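Local atomic coordinates of DUF3247 family protein (Xanthomonas campestris pv. campestris, PDB entry 2E12), a protein that is of unknown function but adopts a novel variant of the Sm-like fold, which in other proteins commonly serves RNA binding. Residues I33-D36 and D37-I41; I81-D84 and R85-A88; Y9-Q12 and A13-A16. All coordinates share one frame; numbering follows the deposited sequence.

Contact 1: I33-D36 and D37-I41; sequences IELD and DGSMI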
loop_
_atom_site.group_PDB
_atom_site.type_symbol
_atom_site.label_atom_id
_atom_site.label_comp_id
_atom_site.label_asym_id
_atom_site.label_seq_id
_atom_site.Cartn_x
_atom_site.Cartn_y
_atom_site.Cartn_z
ATOM N N ILE A 33 -17.594 -3.050 -3.174
ATOM C CA ILE A 33 -16.487 -3.771 -2.564
ATOM C C ILE A 33 -16.519 -5.278 -2.758
ATOM O O ILE A 33 -17.575 -5.892 -2.670
ATOM C CB ILE A 33 -16.469 -3.488 -1.053
ATOM C CG1 ILE A 33 -16.434 -1.973 -0.823
ATOM C CG2 ILE A 33 -15.278 -4.175 -0.396
ATOM C CD1 ILE A 33 -16.610 -1.567 0.627
ATOM N N GLU A 34 -15.352 -5.861 -3.024
ATOM C CA GLU A 34 -15.229 -7.308 -3.178
ATOM C C GLU A 34 -14.638 -7.849 -1.870
ATOM O O GLU A 34 -13.572 -7.403 -1.438
ATOM C CB GLU A 34 -14.309 -7.671 -4.353
ATOM C CG GLU A 34 -14.849 -7.281 -5.727
ATOM C CD GLU A 34 -14.080 -7.940 -6.866
ATOM O OE1 GLU A 34 -14.335 -7.600 -8.044
ATOM O OE2 GLU A 34 -13.223 -8.806 -6.582
ATOM N N LEU A 35 -15.338 -8.803 -1.253
ATOM C CA LEU A 35 -14.927 -9.421 0.013
ATOM C C LEU A 35 -14.371 -10.829 -0.206
ATOM O O LEU A 35 -14.749 -11.497 -1.162
ATOM C CB LEU A 35 -16.124 -9.490 0.963
ATOM C CG LEU A 35 -16.760 -8.157 1.371
ATOM C CD1 LEU A 35 -18.137 -8.400 1.948
ATOM C CD2 LEU A 35 -15.864 -7.442 2.369
ATOM N N ASP A 36 -13.506 -11.287 0.701
ATOM C CA ASP A 36 -12.881 -12.613 0.576
ATOM C C ASP A 36 -13.771 -13.840 0.796
ATOM O O ASP A 36 -13.284 -14.969 0.778
ATOM C CB ASP A 36 -11.645 -12.706 1.488
ATOM C CG ASP A 36 -11.990 -12.668 2.970
ATOM O OD1 ASP A 36 -13.185 -12.679 3.315
ATOM O OD2 ASP A 36 -11.052 -12.636 3.795
ATOM N N ASP A 37 -15.068 -13.620 0.999
ATOM C CA ASP A 37 -16.018 -14.717 1.192
ATOM C C ASP A 37 -16.869 -14.875 -0.075
ATOM O O ASP A 37 -17.824 -15.657 -0.114
ATOM C CB ASP A 37 -16.918 -14.419 2.384
ATOM C CG ASP A 37 -17.930 -13.343 2.084
ATOM O OD1 ASP A 37 -17.570 -12.382 1.370
ATOM O OD2 ASP A 37 -19.076 -13.459 2.570
ATOM N N GLY A 38 -16.508 -14.120 -1.110
ATOM C CA GLY A 38 -17.218 -14.173 -2.371
ATOM C C GLY A 38 -18.309 -13.122 -2.478
ATOM O O GLY A 38 -18.779 -12.805 -3.572
ATOM N N SER A 39 -18.714 -12.575 -1.339
ATOM C CA SER A 39 -19.766 -11.569 -1.325
ATOM C C SER A 39 -19.250 -10.188 -1.720
ATOM O O SER A 39 -18.048 -9.969 -1.908
ATOM C CB SER A 39 -20.427 -11.512 0.057
ATOM O OG SER A 39 -19.510 -11.055 1.038
ATOM N N MET A 40 -20.179 -9.253 -1.846
ATOM C CA MET A 40 -19.839 -7.900 -2.231
ATOM C C MET A 40 -20.912 -6.965 -1.725
ATOM O O MET A 40 -22.102 -7.257 -1.821
ATOM C CB MET A 40 -19.710 -7.806 -3.754
ATOM C CG MET A 40 -20.805 -8.514 -4.539
ATOM S SD MET A 40 -22.416 -7.697 -4.487
ATOM C CE MET A 40 -22.331 -6.668 -5.968
ATOM N N ILE A 41 -20.475 -5.851 -1.152
ATOM C CA ILE A 41 -21.388 -4.848 -0.624
ATOM C C ILE A 41 -21.152 -3.543 -1.360
ATOM O O ILE A 41 -20.021 -3.209 -1.703
ATOM C CB ILE A 41 -21.170 -4.628 0.894
ATOM C CG1 ILE A 41 -22.159 -3.581 1.413
ATOM C CG2 ILE A 41 -19.734 -4.177 1.159
ATOM C CD1 ILE A 41 -22.200 -3.454 2.924
#
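Leu35 stands where strand 30-35 runs into the turn of a tight beta hairpin leading to strand 40-42, and its side chain touches both Asp37 and Ser39. Its CB sits 3.3 Å from Asp37 OD1 and almost as near the carbonyl oxygen of Ser39. CG follows, at 4.0 Å from that oxygen and from the hydroxyl alike. At the tip, the CD1 branch lies 3.1 Å from Ser39 OG. Because CG stands opposite the carbonyl carbon (chi1 -61°), the side chain runs beside that of Asp37, and its CD1 methyl lies close against the serine hydroxyl.

The backbone beneath is a type I turn from Leu35 to Gly38. Gly38 N donates to Leu35 O from well above the carbonyl plane, and Leu35 N donates to Ser39 O at 3.0 Å with an N-H...O angle of 161°. Gly38 has a positive phi of 94°, where a side chain would press on the preceding carbonyl oxygen; glycine meets that demand. Asp37 then closes an Asx turn: Ser39 N reaches its OD1 at 2.9 Å, coming from above the carboxylate plane.

Farther along, Ile33 N binds Ile41 O at 2.8 Å, while the return bond is weak. The two isoleucines lie side by side, Ile33 CB being 4.0 Å from Ile41 CG2, and both go on to touch strand 61-70, through Leu67 and Ile69 respectively. Beta-branched residues suit these extended positions, filling the inward face of the sheet.

Asp36 OD2 forms a salt bridge with Arg85 NH2, which would partly offset its charge. The bond from Ser39 N is consistent with a charged Asp37 carboxylate and with a turn held in shape by it.

Contact 2: I81-D84 and R85-A88; sequences IWMD and RIVA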
loop_
_atom_site.group_PDB
_atom_site.type_symbol
_atom_site.label_atom_id
_atom_site.label_comp_id
_atom_site.label_asym_id
_atom_site.label_seq_id
_atom_site.Cartn_x
_atom_site.Cartn_y
_atom_site.Cartn_z
ATOM N N ILE A 81 -17.885 -3.640 8.746
ATOM C CA ILE A 81 -17.069 -4.768 8.315
ATOM C C ILE A 81 -15.611 -4.552 8.701
ATOM O O ILE A 81 -15.149 -3.415 8.755
ATOM C CB ILE A 81 -17.131 -4.931 6.784
ATOM C CG1 ILE A 81 -18.569 -5.204 6.341
ATOM C CG2 ILE A 81 -16.202 -6.050 6.337
ATOM C CD1 ILE A 81 -18.727 -5.390 4.839
ATOM N N TRP A 82 -14.894 -5.632 8.985
ATOM C CA TRP A 82 -13.478 -5.502 9.298
ATOM C C TRP A 82 -12.795 -5.487 7.934
ATOM O O TRP A 82 -13.102 -6.308 7.066
ATOM C CB TRP A 82 -12.982 -6.667 10.161
ATOM C CG TRP A 82 -13.523 -6.624 11.559
ATOM C CD1 TRP A 82 -14.661 -7.219 12.015
ATOM C CD2 TRP A 82 -12.988 -5.884 12.663
ATOM N NE1 TRP A 82 -14.871 -6.897 13.335
ATOM C CE2 TRP A 82 -13.858 -6.079 13.759
ATOM C CE3 TRP A 82 -11.857 -5.074 12.833
ATOM C CZ2 TRP A 82 -13.635 -5.491 15.011
ATOM C CZ3 TRP A 82 -11.633 -4.487 14.080
ATOM C CH2 TRP A 82 -12.522 -4.701 15.151
ATOM N N MET A 83 -11.882 -4.540 7.745
ATOM C CA MET A 83 -11.206 -4.364 6.463
ATOM C C MET A 83 -10.281 -5.462 5.935
ATOM O O MET A 83 -9.996 -5.488 4.739
ATOM C CB MET A 83 -10.483 -3.014 6.463
ATOM C CG MET A 83 -11.441 -1.835 6.291
ATOM S SD MET A 83 -10.766 -0.238 6.807
ATOM C CE MET A 83 -9.855 0.239 5.342
ATOM N N ASP A 84 -9.816 -6.368 6.791
ATOM C CA ASP A 84 -8.950 -7.449 6.309
ATOM C C ASP A 84 -9.715 -8.421 5.403
ATOM O O ASP A 84 -9.129 -9.319 4.797
ATOM C CB ASP A 84 -8.344 -8.230 7.481
ATOM C CG ASP A 84 -9.393 -8.767 8.444
ATOM O OD1 ASP A 84 -9.054 -9.664 9.245
ATOM O OD2 ASP A 84 -10.545 -8.293 8.408
ATOM N N ARG A 85 -11.025 -8.236 5.311
ATOM C CA ARG A 85 -11.873 -9.099 4.489
ATOM C C ARG A 85 -11.999 -8.606 3.041
ATOM O O ARG A 85 -12.577 -9.290 2.193
ATOM C CB ARG A 85 -13.270 -9.191 5.110
ATOM C CG ARG A 85 -13.286 -9.523 6.602
ATOM C CD ARG A 85 -12.926 -10.983 6.899
ATOM N NE ARG A 85 -11.550 -11.326 6.544
ATOM C CZ ARG A 85 -11.007 -12.526 6.729
ATOM N NH1 ARG A 85 -11.722 -13.505 7.268
ATOM N NH2 ARG A 85 -9.750 -12.750 6.374
ATOM N N ILE A 86 -11.454 -7.427 2.757
ATOM C CA ILE A 86 -11.543 -6.841 1.415
ATOM C C ILE A 86 -10.531 -7.345 0.402
ATOM O O ILE A 86 -9.356 -7.486 0.709
ATOM C CB ILE A 86 -11.427 -5.304 1.475
ATOM C CG1 ILE A 86 -12.663 -4.745 2.187
ATOM C CG2 ILE A 86 -11.246 -4.732 0.057
ATOM C CD1 ILE A 86 -12.633 -3.255 2.461
ATOM N N VAL A 87 -11.012 -7.571 -0.820
ATOM C CA VAL A 87 -10.197 -8.061 -1.930
ATOM C C VAL A 87 -10.102 -7.039 -3.073
ATOM O O VAL A 87 -9.137 -7.033 -3.843
ATOM C CB VAL A 87 -10.794 -9.374 -2.480
ATOM C CG1 VAL A 87 -9.908 -9.942 -3.566
ATOM C CG2 VAL A 87 -10.961 -10.367 -1.354
ATOM N N ALA A 88 -11.102 -6.171 -3.183
ATOM C CA ALA A 88 -11.100 -5.164 -4.239
ATOM C C ALA A 88 -12.073 -4.030 -3.929
ATOM O O ALA A 88 -13.073 -4.233 -3.248
ATOM C CB ALA A 88 -11.468 -5.812 -5.577
#
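This is a local turn contact, a short 3-10 segment that carries the chain from strand 79-82 of one three-stranded sheet into strand 86-91 of the other, near the centre of the chain. Met83 O accepts from Ile86 N at 3.1 Å, a nearly straight bond at 168° whose donor stands above the carbonyl plane. One residue earlier, Trp82 O takes a weak bond from Arg85 N and also meets Arg85 CG at 3.3 Å.

Two apolar side chains line the inner side of the turn: Met83 CG approaches Ile86 CD1 at 4.3 Å, and both residues pack on Trp21 of helix 12-23. Flexible Met83 and beta-branched Ile86 both offer apolar bulk for this buried place where sheet meets helix.

On the outer side Asp84 and Arg85 run alongside each other. The arginine bends at chi2 and chi3, which brings one face of its guanidinium to the Asp84 carboxylate, OD1 lying over that face and the planes 28° apart. Asp84 OD2 lies 3.7 Å from Arg85 NE, well out of the guanidinium plane, making a long salt bridge of charge alone. Asp84 OD1 is hydrogen-bonded to the Tyr9 hydroxyl, and Arg85 NH2 forms a salt bridge with Asp36 OD2. The positive charge of Arg85 would thus be shared between Asp84 and Asp36, probably lowering the repulsion between the two carboxylates.

Contact 3: Y9-Q12 and A13-A16; sequences YTEQ and AQIA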
loop_
_atom_site.group_PDB
_atom_site.type_symbol
_atom_site.label_atom_id
_atom_site.label_comp_id
_atom_site.label_asym_id
_atom_site.label_seq_id
_atom_site.Cartn_x
_atom_site.Cartn_y
_atom_site.Cartn_z
ATOM N N TYR A 9 -2.927 -7.899 12.107
ATOM C CA TYR A 9 -1.759 -8.096 11.219
ATOM C C TYR A 9 -0.480 -7.288 11.509
ATOM O O TYR A 9 -0.538 -6.105 11.835
ATOM C CB TYR A 9 -2.193 -7.817 9.775
ATOM C CG TYR A 9 -3.396 -8.632 9.356
ATOM C CD1 TYR A 9 -3.245 -9.919 8.837
ATOM C CD2 TYR A 9 -4.688 -8.147 9.551
ATOM C CE1 TYR A 9 -4.349 -10.704 8.526
ATOM C CE2 TYR A 9 -5.796 -8.924 9.247
ATOM C CZ TYR A 9 -5.621 -10.201 8.735
ATOM O OH TYR A 9 -6.717 -10.980 8.438
ATOM N N THR A 10 0.674 -7.931 11.339
ATOM C CA THR A 10 1.967 -7.296 11.602
ATOM C C THR A 10 2.947 -7.326 10.426
ATOM O O THR A 10 4.019 -6.724 10.493
ATOM C CB THR A 10 2.676 -7.959 12.808
ATOM O OG1 THR A 10 3.004 -9.316 12.488
ATOM C CG2 THR A 10 1.770 -7.949 14.030
ATOM N N GLU A 11 2.587 -8.022 9.355
ATOM C CA GLU A 11 3.468 -8.124 8.189
ATOM C C GLU A 11 3.284 -6.918 7.258
ATOM O O GLU A 11 2.159 -6.563 6.904
ATOM C CB GLU A 11 3.181 -9.426 7.435
ATOM C CG GLU A 11 4.281 -9.854 6.469
ATOM C CD GLU A 11 5.541 -10.314 7.186
ATOM O OE1 GLU A 11 5.423 -11.094 8.157
ATOM O OE2 GLU A 11 6.648 -9.906 6.772
ATOM N N GLN A 12 4.396 -6.300 6.864
ATOM C CA GLN A 12 4.369 -5.120 6.007
ATOM C C GLN A 12 3.570 -5.237 4.711
ATOM O O GLN A 12 3.109 -4.226 4.176
ATOM C CB GLN A 12 5.798 -4.654 5.707
ATOM C CG GLN A 12 6.528 -4.178 6.960
ATOM C CD GLN A 12 5.654 -3.277 7.823
ATOM O OE1 GLN A 12 5.344 -2.143 7.447
ATOM N NE2 GLN A 12 5.244 -3.787 8.982
ATOM N N ALA A 13 3.392 -6.456 4.210
ATOM C CA ALA A 13 2.625 -6.656 2.988
ATOM C C ALA A 13 1.133 -6.468 3.251
ATOM O O ALA A 13 0.414 -5.936 2.407
ATOM C CB ALA A 13 2.879 -8.041 2.423
ATOM N N GLN A 14 0.672 -6.920 4.417
ATOM C CA GLN A 14 -0.729 -6.798 4.794
ATOM C C GLN A 14 -1.038 -5.379 5.245
ATOM O O GLN A 14 -2.155 -4.903 5.076
ATOM C CB GLN A 14 -1.095 -7.780 5.917
ATOM C CG GLN A 14 -1.361 -9.212 5.475
ATOM C CD GLN A 14 -0.222 -9.804 4.666
ATOM O OE1 GLN A 14 -0.048 -9.484 3.490
ATOM N NE2 GLN A 14 0.565 -10.670 5.297
ATOM N N ILE A 15 -0.052 -4.708 5.830
ATOM C CA ILE A 15 -0.261 -3.341 6.262
ATOM C C ILE A 15 -0.326 -2.475 5.008
ATOM O O ILE A 15 -1.113 -1.517 4.940
ATOM C CB ILE A 15 0.875 -2.851 7.171
ATOM C CG1 ILE A 15 0.935 -3.703 8.441
ATOM C CG2 ILE A 15 0.626 -1.410 7.567
ATOM C CD1 ILE A 15 2.024 -3.289 9.389
ATOM N N ALA A 16 0.493 -2.812 4.011
ATOM C CA ALA A 16 0.502 -2.068 2.747
ATOM C C ALA A 16 -0.865 -2.191 2.071
ATOM O O ALA A 16 -1.386 -1.221 1.518
ATOM C CB ALA A 16 1.597 -2.604 1.820
#
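Tyr9 and Gln14 meet across the start of helix 12-23. Ala13 opens the helical segment, two residues after the N-cap residue Glu11, and its small side chain suits this exposed place in the first turn.

Gln14 comes next and reaches back in two directions. Its CB and CG lie against Tyr9, the CG 3.9 Å from ring atom CD1, with the amide plane perpendicular to the ring. Bending at chi2 (54°) swings the far end round, so that NE2 comes 3.6 Å from Glu11 CB. A glutamine serves well here: its methylenes can meet an aromatic ring while the polar end stays at the surface. The Tyr9 hydroxyl, for its part, is hydrogen-bonded to Asp84 OD1.

Ile15 follows on the side that carries Gln12. Its N donates to Glu11 O at 3.1 Å, within the carbonyl plane, and the same oxygen also receives a weak bond from Gln14 N. The side chain extends along that of Gln12, and its terminal CD1 touches Gln12 NE2 at 3.3 Å, a methyl against an amide nitrogen. CG1 meanwhile packs 3.5 Å from Glu11 O.

Ala16, buried, completes the turn: its N bonds to Gln12 O at 3.0 Å, and its CB lies close to that oxygen. The small methyl suits the close approach of His20 of the second subunit, to which Gln12 OE1 also makes a weak hydrogen bond.

Glu11 O thus accepts one good bond from Ile15 N and a weak one from Gln14 N. The carboxylate of Glu11 leads away from the helix and caps none of the amides of 13-16, so any favourable effect on the helix dipole would be a loose electrostatic one.

Overall arrangement
Contacts 1 and 2 adjoin, their centres 8 Å apart, because strands 30-35 and 86-91 are neighbours in one sheet. Val87 and Ala88 both face Glu34 in a classic beta bulge: Glu34 O is 2.6 Å from Val87 N and Glu34 N 2.8 Å from Ala88 O, both probable hydrogen bonds. Contact 3 stands apart from contact 1, with centres about 20 Å apart, but meets contact 2 through Asp84 OD1 and Tyr9 OH, 2.8 Å apart. A polar chain Asp36, Arg85, Asp84, Tyr9, whose Arg85-Asp84 link is long, connects hairpin and helix start by way of the 81-88 turn. Of the three, contact 3 alone reaches the second subunit.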